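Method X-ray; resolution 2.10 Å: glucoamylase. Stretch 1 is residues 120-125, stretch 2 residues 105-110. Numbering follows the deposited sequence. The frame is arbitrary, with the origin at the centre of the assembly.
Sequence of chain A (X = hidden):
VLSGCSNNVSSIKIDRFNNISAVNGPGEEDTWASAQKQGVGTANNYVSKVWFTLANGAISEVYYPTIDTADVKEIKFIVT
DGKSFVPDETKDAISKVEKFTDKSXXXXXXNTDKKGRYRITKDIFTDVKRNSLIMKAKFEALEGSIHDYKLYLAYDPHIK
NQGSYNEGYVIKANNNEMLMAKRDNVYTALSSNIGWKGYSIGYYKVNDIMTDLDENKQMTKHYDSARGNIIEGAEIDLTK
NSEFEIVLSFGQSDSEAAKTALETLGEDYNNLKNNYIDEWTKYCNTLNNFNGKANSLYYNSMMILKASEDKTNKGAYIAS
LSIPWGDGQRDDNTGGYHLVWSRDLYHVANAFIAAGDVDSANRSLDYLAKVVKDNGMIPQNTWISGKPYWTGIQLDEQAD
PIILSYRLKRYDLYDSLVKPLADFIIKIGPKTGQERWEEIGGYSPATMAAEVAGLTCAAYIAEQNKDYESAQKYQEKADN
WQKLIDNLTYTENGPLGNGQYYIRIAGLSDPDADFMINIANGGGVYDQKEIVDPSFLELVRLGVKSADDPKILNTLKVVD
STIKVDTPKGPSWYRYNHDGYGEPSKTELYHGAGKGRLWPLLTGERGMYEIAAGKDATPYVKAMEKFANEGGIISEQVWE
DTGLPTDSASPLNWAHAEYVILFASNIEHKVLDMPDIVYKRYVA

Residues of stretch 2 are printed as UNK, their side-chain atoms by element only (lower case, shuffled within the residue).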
# COMPACT_ATOMS: atom_id res chain seq x y z
N ILE A 120 10.95 24.45 -7.54
CA ILE A 120 11.72 23.73 -6.54
C ILE A 120 11.97 22.31 -7.04
O ILE A 120 11.04 21.61 -7.45
CB ILE A 120 10.97 23.67 -5.19
CG1 ILE A 120 10.71 25.08 -4.66
CG2 ILE A 120 11.79 22.87 -4.18
CD1 ILE A 120 10.00 25.13 -3.32
N THR A 121 13.23 21.90 -7.03
CA THR A 121 13.59 20.56 -7.48
C THR A 121 14.12 19.75 -6.30
O THR A 121 14.95 20.24 -5.53
CB THR A 121 14.65 20.62 -8.59
OG1 THR A 121 14.14 21.39 -9.68
CG2 THR A 121 15.01 19.22 -9.08
N LYS A 122 13.64 18.52 -6.16
CA LYS A 122 14.06 17.68 -5.04
C LYS A 122 14.62 16.32 -5.45
O LYS A 122 14.27 15.76 -6.48
CB LYS A 122 12.89 17.46 -4.08
CG LYS A 122 12.17 18.73 -3.65
CD LYS A 122 10.91 18.39 -2.85
CE LYS A 122 10.20 19.64 -2.36
NZ LYS A 122 8.94 19.32 -1.61
N ASP A 123 15.50 15.80 -4.60
CA ASP A 123 16.12 14.49 -4.78
C ASP A 123 15.87 13.83 -3.44
O ASP A 123 16.39 14.29 -2.42
CB ASP A 123 17.62 14.63 -5.03
CG ASP A 123 17.94 14.97 -6.47
OD1 ASP A 123 17.09 15.60 -7.12
OD2 ASP A 123 19.05 14.62 -6.94
N ILE A 124 15.08 12.76 -3.43
CA ILE A 124 14.73 12.09 -2.19
C ILE A 124 15.05 10.60 -2.16
O ILE A 124 14.75 9.87 -3.10
CB ILE A 124 13.22 12.28 -1.89
CG1 ILE A 124 12.90 13.78 -1.87
CG2 ILE A 124 12.86 11.63 -0.56
CD1 ILE A 124 11.42 14.09 -1.84
N PHE A 125 15.64 10.16 -1.05
CA PHE A 125 16.01 8.77 -0.83
C PHE A 125 16.49 8.64 0.60
O PHE A 125 16.48 9.61 1.36
CB PHE A 125 17.11 8.34 -1.81
CG PHE A 125 18.38 9.12 -1.67
CD1 PHE A 125 19.41 8.66 -0.85
CD2 PHE A 125 18.55 10.33 -2.34
CE1 PHE A 125 20.59 9.39 -0.70
CE2 PHE A 125 19.72 11.07 -2.20
CZ PHE A 125 20.75 10.59 -1.38
N UNK A 105 14.20 2.98 -6.25
CA UNK A 105 13.08 3.73 -5.69
C UNK A 105 13.55 5.07 -5.14
O UNK A 105 13.24 5.44 -4.00
c UNK A 105 10.57 2.13 -6.13
c UNK A 105 10.87 1.04 -3.91
c UNK A 105 11.58 1.69 -5.08
c UNK A 105 12.38 2.91 -4.60
N UNK A 106 14.32 5.78 -5.96
CA UNK A 106 14.82 7.09 -5.59
C UNK A 106 14.02 8.04 -6.46
O UNK A 106 13.75 7.73 -7.62
N UNK A 107 13.65 9.20 -5.94
CA UNK A 107 12.84 10.12 -6.72
C UNK A 107 13.33 11.55 -6.86
O UNK A 107 14.00 12.10 -5.99
c UNK A 107 11.42 10.17 -6.14
c UNK A 107 10.96 7.96 -5.02
o UNK A 107 8.74 5.17 -5.82
c UNK A 107 10.72 8.83 -6.07
c UNK A 107 9.14 7.23 -6.97
c UNK A 107 9.39 6.38 -5.91
c UNK A 107 10.30 6.74 -4.93
c UNK A 107 9.81 8.45 -7.05
N UNK A 108 12.94 12.14 -7.99
CA UNK A 108 13.24 13.52 -8.31
C UNK A 108 11.89 14.19 -8.50
O UNK A 108 11.03 13.69 -9.24
c UNK A 108 14.31 15.05 -10.05
c UNK A 108 15.30 16.51 -11.83
c UNK A 108 14.04 13.61 -9.61
n UNK A 108 15.96 16.56 -13.16
c UNK A 108 15.05 15.09 -11.38
N UNK A 109 11.69 15.31 -7.83
CA UNK A 109 10.44 16.05 -7.94
C UNK A 109 10.72 17.46 -8.45
O UNK A 109 11.66 18.12 -7.99
c UNK A 109 8.76 15.08 -4.54
c UNK A 109 9.75 16.14 -6.58
c UNK A 109 9.13 14.86 -6.01
c UNK A 109 7.90 14.48 -6.82
N UNK A 110 9.92 17.91 -9.40
CA UNK A 110 10.07 19.25 -9.93
C UNK A 110 8.73 19.93 -9.73
O UNK A 110 7.74 19.58 -10.38
c UNK A 110 10.51 20.67 -11.96
c UNK A 110 10.41 19.24 -11.44
c UNK A 110 11.72 18.51 -11.66

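Position 105 lies before the regular pairing begins. It carries four carbons, forked at the second, and the end of this side chain leads away from stretch 1 and makes no contact with it. A fork one carbon beyond CB makes it Leu-105, a residue buried in the protein but not against this strand.

Position 106 has no side-chain atoms at all. Its CA sits 3.7 Å from the O of Ile-124, and the place where a CB would stand is 4.1 Å from that same oxygen. The bare backbone identifies Gly-106.

Position 107 shows one carbon, then a ring of six carbons bearing one oxygen. The ring runs away from stretch 1 and its oxygen is hydrogen-bonded elsewhere in the structure. The link to stretch 1 is made by the backbone: N of 107 donates to O of Ile-124 at 3.1 Å, and N of Ile-124 returns the bond to O of 107 at 2.9 Å. The hydroxylated ring means Tyr-107.

Position 108 has four carbons in a row ending in nitrogen, fully extended, with every chi near 180°. The chain passes the methyl of Thr-121 and the carboxylate of Asp-123, its neighbours on this face of the sheet. It is Lys-108; its CE is 3.9 Å from CG2 of Thr-121, and its CG is 4.1 Å from OD1 of Asp-123, so the aliphatic part of the lysine does the touching.

Position 109 again has four carbons forked at the second, now on the face shared with Lys-122 and Ile-124. This is Leu-109, whose CD1 meets CD1 of Ile-124 at 3.9 Å, while its CB lies 4.2 Å from CB of Lys-122. It has the largest area covered by the other stretch.

Position 110 bears one carbon carrying two more, branched at CB, opposite Thr-121. It is Val-110, with CG2 at 4.2 Å from CG2 of Thr-121.

The rule is antiparallel alternation. The pairs Ile-124 with Tyr-107 and Lys-122 with Leu-109 each close a two-bond ring; in the second, N of Leu-109 reaches O of Lys-122 at 2.9 Å and N of Lys-122 reaches O of Leu-109 at 2.7 Å. Between and beyond them, the non-hydrogen-bonded pairs bring CA atoms closer, and CA-H...O contacts supplement the ladder, as from CA of Lys-108 to O of Lys-122 at 3.1 Å. The backbone fixes the register; diagonal packing of Leu-109 on Ile-124 and of Lys-108 on Thr-121 ties together successive pairs on the same face, two rungs apart.

Stretch 2 (105-110) LGYKLV
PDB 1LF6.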